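PDB 1W5B: CELL division protein FTSZ homolog 1 from Methanocaldococcus jannaschii, which binds GTP and probably hydrolyses it, and is thought to polymerise into the contractile Z ring that marks the future site of cell division. Local coordinates for residues 127-132 and 156-161; 259-264 and 297-302. All blocks are in the same frame, centred on the assembly; numbering follows the deposited sequence.

Contact 1: residues 127-132 and 156-161; sequences ITCGLG and AVVTLP. With GTP (guanosine-5'-triphosphate), chain C.
The beta-alpha-beta unit that leads into the nucleotide site brings Ile127 to Gly130 alongside Ala156 to Thr159, the axes of the two strands 4.6 Å apart and within 7° of parallel. Val157 N donates to Ile127 O at 2.8 Å, and further along Leu131 N donates to Thr159 O at 3.0 Å, while the bond from Thr159 N to Cys129 O is weak. Between them a side chain adds a bond of its own: with OG1 turned anti to the backbone N (chi1 -170°), Thr128 donates its hydroxyl, OG1 to Val157 O 2.9 Å, approaching almost in line with the carbonyl bond. A valine here has no hydroxyl to give, and would probably leave Val157 O without its short side-chain bond.

This pairing belongs to the parallel Rossmann-like sheet of the tubulin/FtsZ GTPase domain, with strand 186-191 beyond 153-160. Helix 135-149 packs against Ile127 and Cys129, whereas helix 207-227 covers the face carrying Thr128 and Thr159. Farther along, Leu131 leans its CD1 branch across Val158 CG2 at 3.6 Å and also reaches Leu160 CD1 at 3.8 Å, with helix 167-183 packing on both leucines.

GTP occupies the end of the pair. Any beta carbon on Gly130 would collide with the ribose O4', and Gly132 begins the glycine-rich signature loop, whose Gly134, Thr135 and Gly136 bind the nucleotide. One water donates to Thr159 OG1 at 2.7 Å and to Leu131 O, and is also hydrogen-bonded to the ribose O2', tying both segments to the ribose beside Pro161 CB.

Contact 2: residues 259-264 and 297-302; sequences EKRAKE and LEEARE
Glu299 and Ala262 meet where two helices of the FtsZ C-terminal domain, 261-270 and 297-308, lie near each other at the protein surface. The side chain of Glu299 can be followed outward from this point. Its CB rests on the methyl group of Ala262, CB to CB 3.8 Å, at the one buried residue of the contact. CG stands beside the backbone N (chi1 -62°) and the chain then runs extended, carrying CD past Ala262 to the edge of the Arg261 guanidinium group. There the carboxylate and guanidinium planes are only 4° apart, and the arginine grips side-on: Arg261 NE donates to Glu299 OE1 at 3.1 Å and Arg261 NH2 to Glu299 OE2 at 2.8 Å, each oxygen offering its syn lone pair. A weaker bond from NH2 also reaches OE1.

Both oxygens have further partners. Glu299 OE1 accepts from a water at 2.9 Å, which in turn takes a weak bond from Ala262 N in the first turn of helix 261-270. Glu299 OE2 accepts from the backbone N of Thr296, just ahead of the other helix, and this helps to fix the rotation of the carboxylate. The bend of Arg261 at chi3 brings NE and NH2 to Glu299, while NH1 makes a salt bridge with Asp294, so one guanidinium joins two acidic residues.

A turn further along, Glu302 also has a water link to a helix amide and a basic partner, but is held differently. Glu302 OE1 accepts a hydrogen bond from a second water at 2.6 Å, and that water accepts from Lys263 N at 2.9 Å. Carboxylates placed near these first-turn amides probably gain from the positive end of the helix dipole. Glu302 OE2 receives Lys263 NZ at 2.7 Å on its anti side, with the nitrogen 28° out of the carboxylate plane.

How the contacts relate
Contact 1 is wholly buried and contact 2 lies at the surface. They share no secondary-structure element: residues 127-132 and 156-161 lie on neighbouring parallel strands of the GTPase domain, while 259-264 and 297-302 lie at the starts of two helices of the C-terminal domain, the centres about 31 Å apart and the nearest atoms about 21 Å. The chemistry differs with place in the fold. In the core, backbone groups pair directly, joined by one threonine hydroxyl, and apolar side chains pack around them, with a water joining the protein to GTP. At the surface, charged side chains bridge the helices around one small alanine, and waters link carboxylates to helix amides, away from the annotated nucleotide site.

Contact 1: residues 127-132 and 156-161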
loop_
_atom_site.group_PDB
_atom_site.type_symbol
_atom_site.label_atom_id
_atom_site.label_comp_id
_atom_site.label_asym_id
_atom_site.label_seq_id
_atom_site.Cartn_x
_atom_site.Cartn_y
_atom_site.Cartn_z
ATOM N N ILE A 127 5.765 -1.821 2.014
ATOM C CA ILE A 127 6.726 -0.745 1.853
ATOM C C ILE A 127 6.004 0.425 1.207
ATOM O O ILE A 127 5.483 0.301 0.100
ATOM C CB ILE A 127 7.884 -1.189 0.938
ATOM C CG1 ILE A 127 8.549 -2.431 1.516
ATOM C CG2 ILE A 127 8.918 -0.085 0.812
ATOM C CD1 ILE A 127 9.590 -3.023 0.594
ATOM N N THR A 128 5.986 1.566 1.889
ATOM C CA THR A 128 5.304 2.732 1.370
ATOM C C THR A 128 6.181 3.977 1.371
ATOM O O THR A 128 7.010 4.178 2.266
ATOM C CB THR A 128 4.030 3.007 2.183
ATOM O OG1 THR A 128 3.258 4.014 1.528
ATOM C CG2 THR A 128 4.379 3.468 3.590
ATOM N N CYS A 129 6.004 4.808 0.355
ATOM C CA CYS A 129 6.770 6.040 0.247
ATOM C C CYS A 129 6.277 6.815 -0.952
ATOM O O CYS A 129 5.468 6.314 -1.720
ATOM C CB CYS A 129 8.253 5.731 0.055
ATOM S SG CYS A 129 8.679 5.185 -1.626
ATOM N N GLY A 130 6.758 8.043 -1.099
ATOM C CA GLY A 130 6.399 8.849 -2.249
ATOM C C GLY A 130 7.620 8.811 -3.152
ATOM O O GLY A 130 8.714 9.196 -2.729
ATOM N N LEU A 131 7.467 8.326 -4.378
ATOM C CA LEU A 131 8.606 8.255 -5.289
ATOM C C LEU A 131 8.877 9.638 -5.876
ATOM O O LEU A 131 7.948 10.407 -6.111
ATOM C CB LEU A 131 8.329 7.251 -6.404
ATOM C CG LEU A 131 8.091 5.799 -5.967
ATOM C CD1 LEU A 131 7.767 4.959 -7.180
ATOM C CD2 LEU A 131 9.334 5.246 -5.267
ATOM N N GLY A 132 10.150 9.957 -6.093
ATOM C CA GLY A 132 10.502 11.259 -6.638
ATOM C C GLY A 132 11.629 11.947 -5.879
ATOM O O GLY A 132 12.370 12.741 -6.447
ATOM N N ALA A 156 4.567 -3.296 -2.031
ATOM C CA ALA A 156 4.852 -1.874 -1.997
ATOM C C ALA A 156 3.585 -1.117 -2.379
ATOM O O ALA A 156 2.772 -1.608 -3.158
ATOM C CB ALA A 156 5.990 -1.528 -2.970
ATOM N N VAL A 157 3.418 0.063 -1.799
ATOM C CA VAL A 157 2.286 0.930 -2.088
ATOM C C VAL A 157 2.946 2.291 -2.129
ATOM O O VAL A 157 3.252 2.878 -1.094
ATOM C CB VAL A 157 1.214 0.914 -0.970
ATOM C CG1 VAL A 157 0.068 1.851 -1.345
ATOM C CG2 VAL A 157 0.688 -0.497 -0.762
ATOM N N VAL A 158 3.187 2.771 -3.338
ATOM C CA VAL A 158 3.860 4.034 -3.532
ATOM C C VAL A 158 3.065 4.961 -4.434
ATOM O O VAL A 158 2.130 4.533 -5.126
ATOM C CB VAL A 158 5.241 3.795 -4.169
ATOM C CG1 VAL A 158 6.017 2.808 -3.328
ATOM C CG2 VAL A 158 5.074 3.230 -5.587
ATOM N N THR A 159 3.452 6.233 -4.419
ATOM C CA THR A 159 2.807 7.242 -5.247
ATOM C C THR A 159 3.817 7.823 -6.222
ATOM O O THR A 159 5.016 7.838 -5.948
ATOM C CB THR A 159 2.284 8.424 -4.419
ATOM O OG1 THR A 159 3.391 9.071 -3.782
ATOM C CG2 THR A 159 1.280 7.960 -3.378
ATOM N N LEU A 160 3.317 8.287 -7.364
ATOM C CA LEU A 160 4.139 8.931 -8.382
ATOM C C LEU A 160 3.862 10.409 -8.122
ATOM O O LEU A 160 2.781 10.764 -7.657
ATOM C CB LEU A 160 3.680 8.513 -9.787
ATOM C CG LEU A 160 4.437 7.401 -10.545
ATOM C CD1 LEU A 160 5.236 6.502 -9.616
ATOM C CD2 LEU A 160 3.435 6.587 -11.340
ATOM N N PRO A 161 4.830 11.291 -8.405
ATOM C CA PRO A 161 4.638 12.724 -8.166
ATOM C C PRO A 161 3.658 13.445 -9.086
ATOM O O PRO A 161 3.317 12.953 -10.161
ATOM C CB PRO A 161 6.054 13.275 -8.289
ATOM C CG PRO A 161 6.628 12.416 -9.385
ATOM C CD PRO A 161 6.157 11.027 -8.989
HETATM P PG GTP C . 14.898 13.357 0.094
HETATM O O1G GTP C . 15.553 13.816 -1.222
HETATM O O2G GTP C . 14.297 14.550 0.875
HETATM O O3G GTP C . 15.931 12.697 1.024
HETATM O O3B GTP C . 13.752 12.230 -0.324
HETATM P PB GTP C . 12.338 11.811 0.391
HETATM O O1B GTP C . 12.299 12.086 1.826
HETATM O O2B GTP C . 12.092 10.375 -0.062
HETATM O O3A GTP C . 11.243 12.691 -0.259
HETATM P PA GTP C . 9.782 12.975 0.146
HETATM O O1A GTP C . 9.699 14.261 0.898
HETATM O O2A GTP C . 9.158 11.787 0.729
HETATM O "O5'" GTP C . 9.197 13.326 -1.330
HETATM C "C5'" GTP C . 9.025 12.332 -2.346
HETATM C "C4'" GTP C . 7.703 12.558 -3.052
HETATM O "O4'" GTP C . 6.632 12.381 -2.102
HETATM C "C3'" GTP C . 7.546 13.990 -3.578
HETATM O "O3'" GTP C . 8.051 14.074 -4.898
HETATM C "C2'" GTP C . 6.028 14.185 -3.575
HETATM O "O2'" GTP C . 5.468 13.571 -4.728
HETATM C "C1'" GTP C . 5.601 13.330 -2.367
HETATM N N9 GTP C . 5.314 14.087 -1.141
HETATM C C8 GTP C . 6.146 15.019 -0.512
HETATM N N7 GTP C . 5.746 15.351 0.698
HETATM C C5 GTP C . 4.551 14.676 0.849
HETATM C C6 GTP C . 3.650 14.600 1.940
HETATM O O6 GTP C . 3.624 15.315 2.935
HETATM N N1 GTP C . 2.577 13.720 1.697
HETATM C C2 GTP C . 2.388 12.996 0.527
HETATM N N2 GTP C . 1.264 12.348 0.399
HETATM N N3 GTP C . 3.267 12.977 -0.459
HETATM C C4 GTP C . 4.340 13.789 -0.239
HETATM O O HOH W 1 5.056 10.774 -5.040
#

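Contact 2: residues 259-264 and 297-302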
loop_
_atom_site.group_PDB
_atom_site.type_symbol
_atom_site.label_atom_id
_atom_site.label_comp_id
_atom_site.label_asym_id
_atom_site.label_seq_id
_atom_site.Cartn_x
_atom_site.Cartn_y
_atom_site.Cartn_z
ATOM N N GLU A 259 -28.949 5.826 -1.523
ATOM C CA GLU A 259 -29.849 4.692 -1.367
ATOM C C GLU A 259 -29.137 3.371 -1.634
ATOM O O GLU A 259 -29.267 2.419 -0.859
ATOM C CB GLU A 259 -31.039 4.847 -2.307
ATOM C CG GLU A 259 -32.167 3.888 -2.027
ATOM C CD GLU A 259 -33.359 4.155 -2.909
ATOM O OE1 GLU A 259 -33.915 5.273 -2.815
ATOM O OE2 GLU A 259 -33.730 3.256 -3.694
ATOM N N LYS A 260 -28.396 3.317 -2.737
ATOM C CA LYS A 260 -27.631 2.123 -3.087
ATOM C C LYS A 260 -26.146 2.337 -2.769
ATOM O O LYS A 260 -25.293 2.267 -3.665
ATOM C CB LYS A 260 -27.797 1.790 -4.571
ATOM C CG LYS A 260 -29.104 1.097 -4.914
ATOM C CD LYS A 260 -30.302 1.971 -4.603
ATOM C CE LYS A 260 -31.599 1.230 -4.881
ATOM N NZ LYS A 260 -31.608 0.683 -6.262
ATOM N N ARG A 261 -25.858 2.605 -1.493
ATOM C CA ARG A 261 -24.494 2.832 -0.989
ATOM C C ARG A 261 -23.419 1.984 -1.664
ATOM O O ARG A 261 -22.484 2.498 -2.273
ATOM C CB ARG A 261 -24.393 2.504 0.509
ATOM C CG ARG A 261 -25.369 3.172 1.415
ATOM C CD ARG A 261 -24.957 2.999 2.882
ATOM N NE ARG A 261 -25.046 1.625 3.372
ATOM C CZ ARG A 261 -24.952 1.302 4.659
ATOM N NH1 ARG A 261 -24.766 2.257 5.561
ATOM N NH2 ARG A 261 -25.053 0.038 5.054
ATOM N N ALA A 262 -23.556 0.673 -1.497
ATOM C CA ALA A 262 -22.606 -0.297 -2.018
ATOM C C ALA A 262 -22.479 -0.282 -3.536
ATOM O O ALA A 262 -21.375 -0.378 -4.075
ATOM C CB ALA A 262 -22.992 -1.699 -1.532
ATOM N N LYS A 263 -23.606 -0.170 -4.225
ATOM C CA LYS A 263 -23.598 -0.155 -5.680
ATOM C C LYS A 263 -22.845 1.065 -6.194
ATOM O O LYS A 263 -22.009 0.962 -7.098
ATOM C CB LYS A 263 -25.026 -0.117 -6.208
ATOM C CG LYS A 263 -25.213 -0.746 -7.569
ATOM C CD LYS A 263 -25.221 -2.261 -7.440
ATOM C CE LYS A 263 -25.933 -2.924 -8.609
ATOM N NZ LYS A 263 -26.203 -4.367 -8.336
ATOM N N GLU A 264 -23.144 2.224 -5.618
ATOM C CA GLU A 264 -22.495 3.462 -6.043
ATOM C C GLU A 264 -21.026 3.497 -5.640
ATOM O O GLU A 264 -20.166 3.905 -6.420
ATOM C CB GLU A 264 -23.232 4.682 -5.458
ATOM C CG GLU A 264 -24.517 5.048 -6.200
ATOM C CD GLU A 264 -25.090 6.394 -5.775
ATOM O OE1 GLU A 264 -24.305 7.275 -5.362
ATOM O OE2 GLU A 264 -26.324 6.579 -5.874
ATOM N N LEU A 297 -23.584 -8.335 4.894
ATOM C CA LEU A 297 -22.751 -9.152 4.027
ATOM C C LEU A 297 -23.263 -9.074 2.593
ATOM O O LEU A 297 -22.487 -9.183 1.644
ATOM C CB LEU A 297 -22.769 -10.601 4.521
ATOM C CG LEU A 297 -21.590 -11.498 4.148
ATOM C CD1 LEU A 297 -20.284 -10.859 4.597
ATOM C CD2 LEU A 297 -21.771 -12.853 4.808
ATOM N N GLU A 298 -24.571 -8.873 2.451
ATOM C CA GLU A 298 -25.215 -8.778 1.142
ATOM C C GLU A 298 -24.745 -7.560 0.347
ATOM O O GLU A 298 -24.600 -7.632 -0.877
ATOM C CB GLU A 298 -26.740 -8.741 1.307
ATOM C CG GLU A 298 -27.287 -9.951 2.051
ATOM C CD GLU A 298 -26.948 -11.261 1.356
ATOM O OE1 GLU A 298 -26.597 -12.235 2.057
ATOM O OE2 GLU A 298 -27.035 -11.320 0.109
ATOM N N GLU A 299 -24.516 -6.441 1.029
ATOM C CA GLU A 299 -24.031 -5.245 0.348
ATOM C C GLU A 299 -22.633 -5.551 -0.175
ATOM O O GLU A 299 -22.314 -5.284 -1.333
ATOM C CB GLU A 299 -23.947 -4.055 1.306
ATOM C CG GLU A 299 -25.258 -3.622 1.904
ATOM C CD GLU A 299 -25.110 -2.397 2.787
ATOM O OE1 GLU A 299 -25.009 -1.273 2.251
ATOM O OE2 GLU A 299 -25.091 -2.559 4.025
ATOM N N ALA A 300 -21.803 -6.116 0.694
ATOM C CA ALA A 300 -20.439 -6.464 0.336
ATOM C C ALA A 300 -20.442 -7.435 -0.826
ATOM O O ALA A 300 -19.594 -7.358 -1.720
ATOM C CB ALA A 300 -19.732 -7.089 1.528
ATOM N N ARG A 301 -21.402 -8.349 -0.811
ATOM C CA ARG A 301 -21.509 -9.349 -1.864
ATOM C C ARG A 301 -21.751 -8.669 -3.205
ATOM O O ARG A 301 -21.157 -9.036 -4.216
ATOM C CB ARG A 301 -22.661 -10.305 -1.562
ATOM C CG ARG A 301 -22.704 -11.530 -2.459
ATOM C CD ARG A 301 -21.956 -12.692 -1.829
ATOM N NE ARG A 301 -22.838 -13.825 -1.566
ATOM C CZ ARG A 301 -23.937 -13.768 -0.816
ATOM N NH1 ARG A 301 -24.302 -12.627 -0.244
ATOM N NH2 ARG A 301 -24.673 -14.855 -0.636
ATOM N N GLU A 302 -22.633 -7.676 -3.203
ATOM C CA GLU A 302 -22.978 -6.937 -4.411
ATOM C C GLU A 302 -21.759 -6.203 -4.969
ATOM O O GLU A 302 -21.589 -6.097 -6.190
ATOM C CB GLU A 302 -24.103 -5.951 -4.095
ATOM C CG GLU A 302 -24.526 -5.064 -5.245
ATOM C CD GLU A 302 -25.735 -4.216 -4.894
ATOM O OE1 GLU A 302 -25.726 -3.585 -3.815
ATOM O OE2 GLU A 302 -26.692 -4.177 -5.696
HETATM O O HOH W 2 -26.370 -0.531 -0.144
HETATM O O HOH W 3 -26.209 -1.088 -3.251
#